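Local coordinates for protein DNA ligase (Aquifex aeolicus, PDB 3QWU) that probably joins nucleic acid ends as an ATP-dependent ligase, and binds adenosine and calcium ions, at residues 38-41 / 42-45; 252-255 / 256-260. One frame throughout, in Å; residues are numbered along the deposited sequence.

Contact 1 of 2, residues 38-41 / 42-45; sequences DIPR and GTAI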
loop_
_atom_site.group_PDB
_atom_site.type_symbol
_atom_site.label_atom_id
_atom_site.label_comp_id
_atom_site.label_asym_id
_atom_site.label_seq_id
_atom_site.Cartn_x
_atom_site.Cartn_y
_atom_site.Cartn_z
ATOM N N ASP A 38 26.289 -6.675 -4.845
ATOM C CA ASP A 38 26.745 -6.713 -3.425
ATOM C C ASP A 38 27.432 -5.439 -2.899
ATOM O O ASP A 38 27.709 -5.368 -1.699
ATOM C CB ASP A 38 27.665 -7.926 -3.144
ATOM C CG ASP A 38 27.151 -9.216 -3.770
ATOM O OD1 ASP A 38 27.980 -9.994 -4.289
ATOM O OD2 ASP A 38 25.926 -9.448 -3.769
ATOM N N ILE A 39 27.718 -4.459 -3.771
ATOM C CA ILE A 39 28.205 -3.137 -3.331
ATOM C C ILE A 39 27.037 -2.367 -2.770
ATOM O O ILE A 39 26.139 -1.968 -3.501
ATOM C CB ILE A 39 28.792 -2.280 -4.489
ATOM C CG1 ILE A 39 29.926 -3.016 -5.219
ATOM C CG2 ILE A 39 29.259 -0.897 -3.979
ATOM C CD1 ILE A 39 30.939 -3.623 -4.320
ATOM N N PRO A 40 27.021 -2.154 -1.464
ATOM C CA PRO A 40 25.858 -1.434 -0.940
ATOM C C PRO A 40 25.765 0.014 -1.464
ATOM O O PRO A 40 26.794 0.673 -1.690
ATOM C CB PRO A 40 26.064 -1.492 0.569
ATOM C CG PRO A 40 27.491 -1.651 0.764
ATOM C CD PRO A 40 28.034 -2.397 -0.421
ATOM N N ARG A 41 24.530 0.428 -1.762
ATOM C CA ARG A 41 24.134 1.834 -1.986
ATOM C C ARG A 41 24.772 2.789 -0.977
ATOM O O ARG A 41 24.834 2.500 0.188
ATOM C CB ARG A 41 22.598 1.936 -1.889
ATOM C CG ARG A 41 22.042 3.329 -1.698
ATOM C CD ARG A 41 20.519 3.408 -1.878
ATOM N NE ARG A 41 20.081 4.806 -1.758
ATOM C CZ ARG A 41 19.712 5.410 -0.623
ATOM N NH1 ARG A 41 19.688 4.744 0.543
ATOM N NH2 ARG A 41 19.355 6.699 -0.649
ATOM N N GLY A 42 25.221 3.942 -1.432
ATOM C CA GLY A 42 25.846 4.908 -0.553
ATOM C C GLY A 42 27.353 4.847 -0.629
ATOM O O GLY A 42 28.045 5.733 -0.127
ATOM N N THR A 43 27.861 3.798 -1.258
ATOM C CA THR A 43 29.288 3.637 -1.444
ATOM C C THR A 43 29.778 4.784 -2.300
ATOM O O THR A 43 29.143 5.131 -3.297
ATOM C CB THR A 43 29.589 2.259 -2.063
ATOM O OG1 THR A 43 29.181 1.258 -1.116
ATOM C CG2 THR A 43 31.069 2.088 -2.437
ATOM N N ALA A 44 30.870 5.397 -1.852
ATOM C CA ALA A 44 31.414 6.621 -2.428
ATOM C C ALA A 44 32.843 6.319 -2.728
ATOM O O ALA A 44 33.571 5.946 -1.821
ATOM C CB ALA A 44 31.362 7.733 -1.438
ATOM N N ILE A 45 33.231 6.471 -3.991
ATOM C CA ILE A 45 34.601 6.219 -4.430
ATOM C C ILE A 45 35.290 7.562 -4.632
ATOM O O ILE A 45 34.925 8.311 -5.542
ATOM C CB ILE A 45 34.670 5.427 -5.776
ATOM C CG1 ILE A 45 33.885 4.113 -5.656
ATOM C CG2 ILE A 45 36.149 5.167 -6.186
ATOM C CD1 ILE A 45 33.577 3.418 -6.976
#
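Thr43 folds back over Pro40 and Ile39, and its short side chain can be followed atom by atom. CB lies 3.2 Å from Pro40 O and 3.7 Å from Ile39 CG2. From there the branches part. The methyl CG2 stays 3.8 Å from the same Ile39 CG2, with the two side chains crossing at about a right angle. The hydroxyl OG1 donates to Pro40 O at 2.5 Å, a short bond whose donor is tilted 16° from the carbonyl plane. Ile39 CG2 lies 3.6 Å from Thr43 OG1, and Pro40 CG is also near that hydroxyl. Rotation about the first torsion explains the reach: OG1 sits beside the backbone N (chi1 -64°), bringing hydroxyl and amide to one acceptor. The amide bond, Thr43 N to Pro40 O at 3.3 Å, is weak, and the hydroxyl reinforces this closure of the turn. OG1 also bonds to Gly53 N, tying the turn to the chain beyond strand 50-51. A valine here would keep the bulk but would probably cost Pro40 O its hydroxyl donor, weakening the closure of the turn, and leave Gly53 N without this oxygen acceptor. Gly42 suits its place because phi is positive (99°), where any CB would be jammed against Arg41 O. Arg41 extends away from the turn, on the adenosine side, and touches Arg100 of that pocket, while its N is bonded to Asp35 OD1. Ile39, buried against Trp52 and Phe32, gives the turn its greasy flank. The whole is a type II beta turn from Pro40 to Thr43, with glycine at its third position, delivering the chain into strand 44-45 of an antiparallel sheet beside the nucleoside site.

Contact 2 of 2, residues 252-255 / 256-260; sequences PEYY and TNRIL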
loop_
_atom_site.group_PDB
_atom_site.type_symbol
_atom_site.label_atom_id
_atom_site.label_comp_id
_atom_site.label_asym_id
_atom_site.label_seq_id
_atom_site.Cartn_x
_atom_site.Cartn_y
_atom_site.Cartn_z
ATOM N N PRO A 252 6.024 -0.734 -2.629
ATOM C CA PRO A 252 5.139 -1.905 -2.788
ATOM C C PRO A 252 4.960 -2.802 -1.568
ATOM O O PRO A 252 4.536 -3.931 -1.731
ATOM C CB PRO A 252 5.797 -2.710 -3.925
ATOM C CG PRO A 252 6.696 -1.711 -4.647
ATOM C CD PRO A 252 7.165 -0.781 -3.577
ATOM N N GLU A 253 5.276 -2.336 -0.366
ATOM C CA GLU A 253 4.873 -3.061 0.841
ATOM C C GLU A 253 4.886 -2.194 2.088
ATOM O O GLU A 253 5.246 -2.696 3.122
ATOM C CB GLU A 253 5.808 -4.266 1.124
ATOM C CG GLU A 253 5.963 -5.359 0.051
ATOM C CD GLU A 253 6.754 -6.590 0.552
ATOM O OE1 GLU A 253 7.116 -6.634 1.765
ATOM O OE2 GLU A 253 7.003 -7.513 -0.268
ATOM N N TYR A 254 4.535 -0.914 2.052
ATOM C CA TYR A 254 4.400 -0.202 3.350
ATOM C C TYR A 254 3.240 -0.870 4.172
ATOM O O TYR A 254 3.350 -0.997 5.391
ATOM C CB TYR A 254 4.187 1.324 3.175
ATOM C CG TYR A 254 5.088 2.243 4.013
ATOM C CD1 TYR A 254 6.450 2.430 3.704
ATOM C CD2 TYR A 254 4.571 2.970 5.085
ATOM C CE1 TYR A 254 7.299 3.317 4.483
ATOM C CE2 TYR A 254 5.392 3.833 5.874
ATOM C CZ TYR A 254 6.754 4.007 5.574
ATOM O OH TYR A 254 7.513 4.871 6.378
ATOM N N TYR A 255 2.173 -1.347 3.498
ATOM C CA TYR A 255 0.993 -1.856 4.217
ATOM C C TYR A 255 1.331 -3.142 4.865
ATOM O O TYR A 255 1.440 -3.222 6.094
ATOM C CB TYR A 255 -0.275 -2.040 3.318
ATOM C CG TYR A 255 -0.849 -0.717 2.981
ATOM C CD1 TYR A 255 -0.617 -0.145 1.737
ATOM C CD2 TYR A 255 -1.550 0.018 3.940
ATOM C CE1 TYR A 255 -1.067 1.102 1.447
ATOM C CE2 TYR A 255 -2.031 1.269 3.654
ATOM C CZ TYR A 255 -1.779 1.809 2.392
ATOM O OH TYR A 255 -2.215 3.065 2.065
ATOM N N THR A 256 1.486 -4.156 4.028
ATOM C CA THR A 256 1.806 -5.468 4.503
ATOM C C THR A 256 2.932 -5.457 5.609
ATOM O O THR A 256 2.947 -6.313 6.513
ATOM C CB THR A 256 2.132 -6.404 3.291
ATOM O OG1 THR A 256 2.923 -7.524 3.720
ATOM C CG2 THR A 256 2.867 -5.652 2.143
ATOM N N ASN A 257 3.829 -4.462 5.553
ATOM C CA ASN A 257 5.040 -4.470 6.347
ATOM C C ASN A 257 4.898 -3.820 7.700
ATOM O O ASN A 257 5.212 -4.434 8.695
ATOM C CB ASN A 257 6.182 -3.820 5.583
ATOM C CG ASN A 257 7.499 -4.298 6.049
ATOM O OD1 ASN A 257 8.069 -3.766 7.004
ATOM N ND2 ASN A 257 7.995 -5.360 5.398
ATOM N N ARG A 258 4.441 -2.576 7.746
ATOM C CA ARG A 258 4.299 -1.917 9.052
ATOM C C ARG A 258 3.125 -2.453 9.899
ATOM O O ARG A 258 3.191 -2.482 11.119
ATOM C CB ARG A 258 4.311 -0.406 8.897
ATOM C CG ARG A 258 5.757 0.180 9.052
ATOM C CD ARG A 258 5.885 1.583 8.550
ATOM N NE ARG A 258 7.292 1.981 8.445
ATOM C CZ ARG A 258 8.097 1.693 7.428
ATOM N NH1 ARG A 258 7.663 1.008 6.363
ATOM N NH2 ARG A 258 9.364 2.100 7.486
ATOM N N ILE A 259 2.097 -2.955 9.221
ATOM C CA ILE A 259 0.979 -3.593 9.873
ATOM C C ILE A 259 1.360 -4.953 10.432
ATOM O O ILE A 259 1.022 -5.267 11.571
ATOM C CB ILE A 259 -0.229 -3.731 8.905
ATOM C CG1 ILE A 259 -0.749 -2.331 8.578
ATOM C CG2 ILE A 259 -1.300 -4.565 9.530
ATOM C CD1 ILE A 259 -1.304 -2.183 7.190
ATOM N N LEU A 260 2.042 -5.766 9.616
ATOM C CA LEU A 260 2.601 -7.013 10.108
ATOM C C LEU A 260 3.513 -6.805 11.319
ATOM O O LEU A 260 3.610 -7.677 12.159
ATOM C CB LEU A 260 3.341 -7.794 9.001
ATOM C CG LEU A 260 2.407 -8.712 8.172
ATOM C CD1 LEU A 260 3.076 -9.388 6.972
ATOM C CD2 LEU A 260 1.847 -9.723 9.081
#
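The guanidinium of Arg258 lies flat on one face of the Tyr254 ring, with centres 3.7 Å apart and planes 11° from parallel. The stack is offset: NH1 hangs above the rim, 3.0 Å from Tyr254 CE1, while Tyr254 CZ sits over the middle of the guanidinium face, 3.3 Å from Arg258 CZ. Earlier in the arginine chain, CD rests 3.5 Å from Tyr254 CE2, so methylene as well as charge uses the ring. Tyr254 reaches this place with chi1 at -131°, off the staggered positions, which swings the ring along the helix toward the residue one turn on. The Tyr255 ring is met at its edge instead, where Ile259 CD1 lies in plane, 3.9 Å from CD2. That ring also meets Tyr255 of the second subunit, so an aromatic side chain suits a buried place at the subunit interface.

The i to i+4 backbone bonds bring the members of both pairs onto the same side of the helix: Arg258 N to Tyr254 O at 3.0 Å, nearly straight at the hydrogen (168°), and Ile259 N to Tyr255 O at 3.2 Å. Glu253 holds the N-cap position, and its CB packs 3.4 Å from Thr256 CG2; the Thr256 side chain also packs on Leu248 of the second subunit. Asn257 sends OD1 to Arg261, one helical turn further on.

This is a cation-pi pair one turn apart in the first turns of helix 254-269. Stacking uses a face of the guanidinium, and NE makes a long, weak ion pair with Asp239, a calcium ligand. The positive charge probably helps offset the acidic character of that metal site. Arg258 is then a second-shell residue behind Asp239, and the ring of Tyr254 probably helps to hold its guanidinium in place.

Both are local contacts, separate in space: their centres are 26 Å apart and their nearest atoms about 13 Å. Contact 1 is mostly buried and turns the chain from strand 27-32 into strand 44-45, so its work is done by a glycine, a hydroxyl and backbone groups closing a tight bend, with apolar packing of Ile39 beside them. Contact 2 is partly buried and stays within one helix, where i to i+4 backbone bonds set the frame and side chains stack and pack along it. Charge matters more there, near the calcium site, and the second subunit covers its apolar side, whereas no other chain touches contact 1, which lies near the adenosine instead.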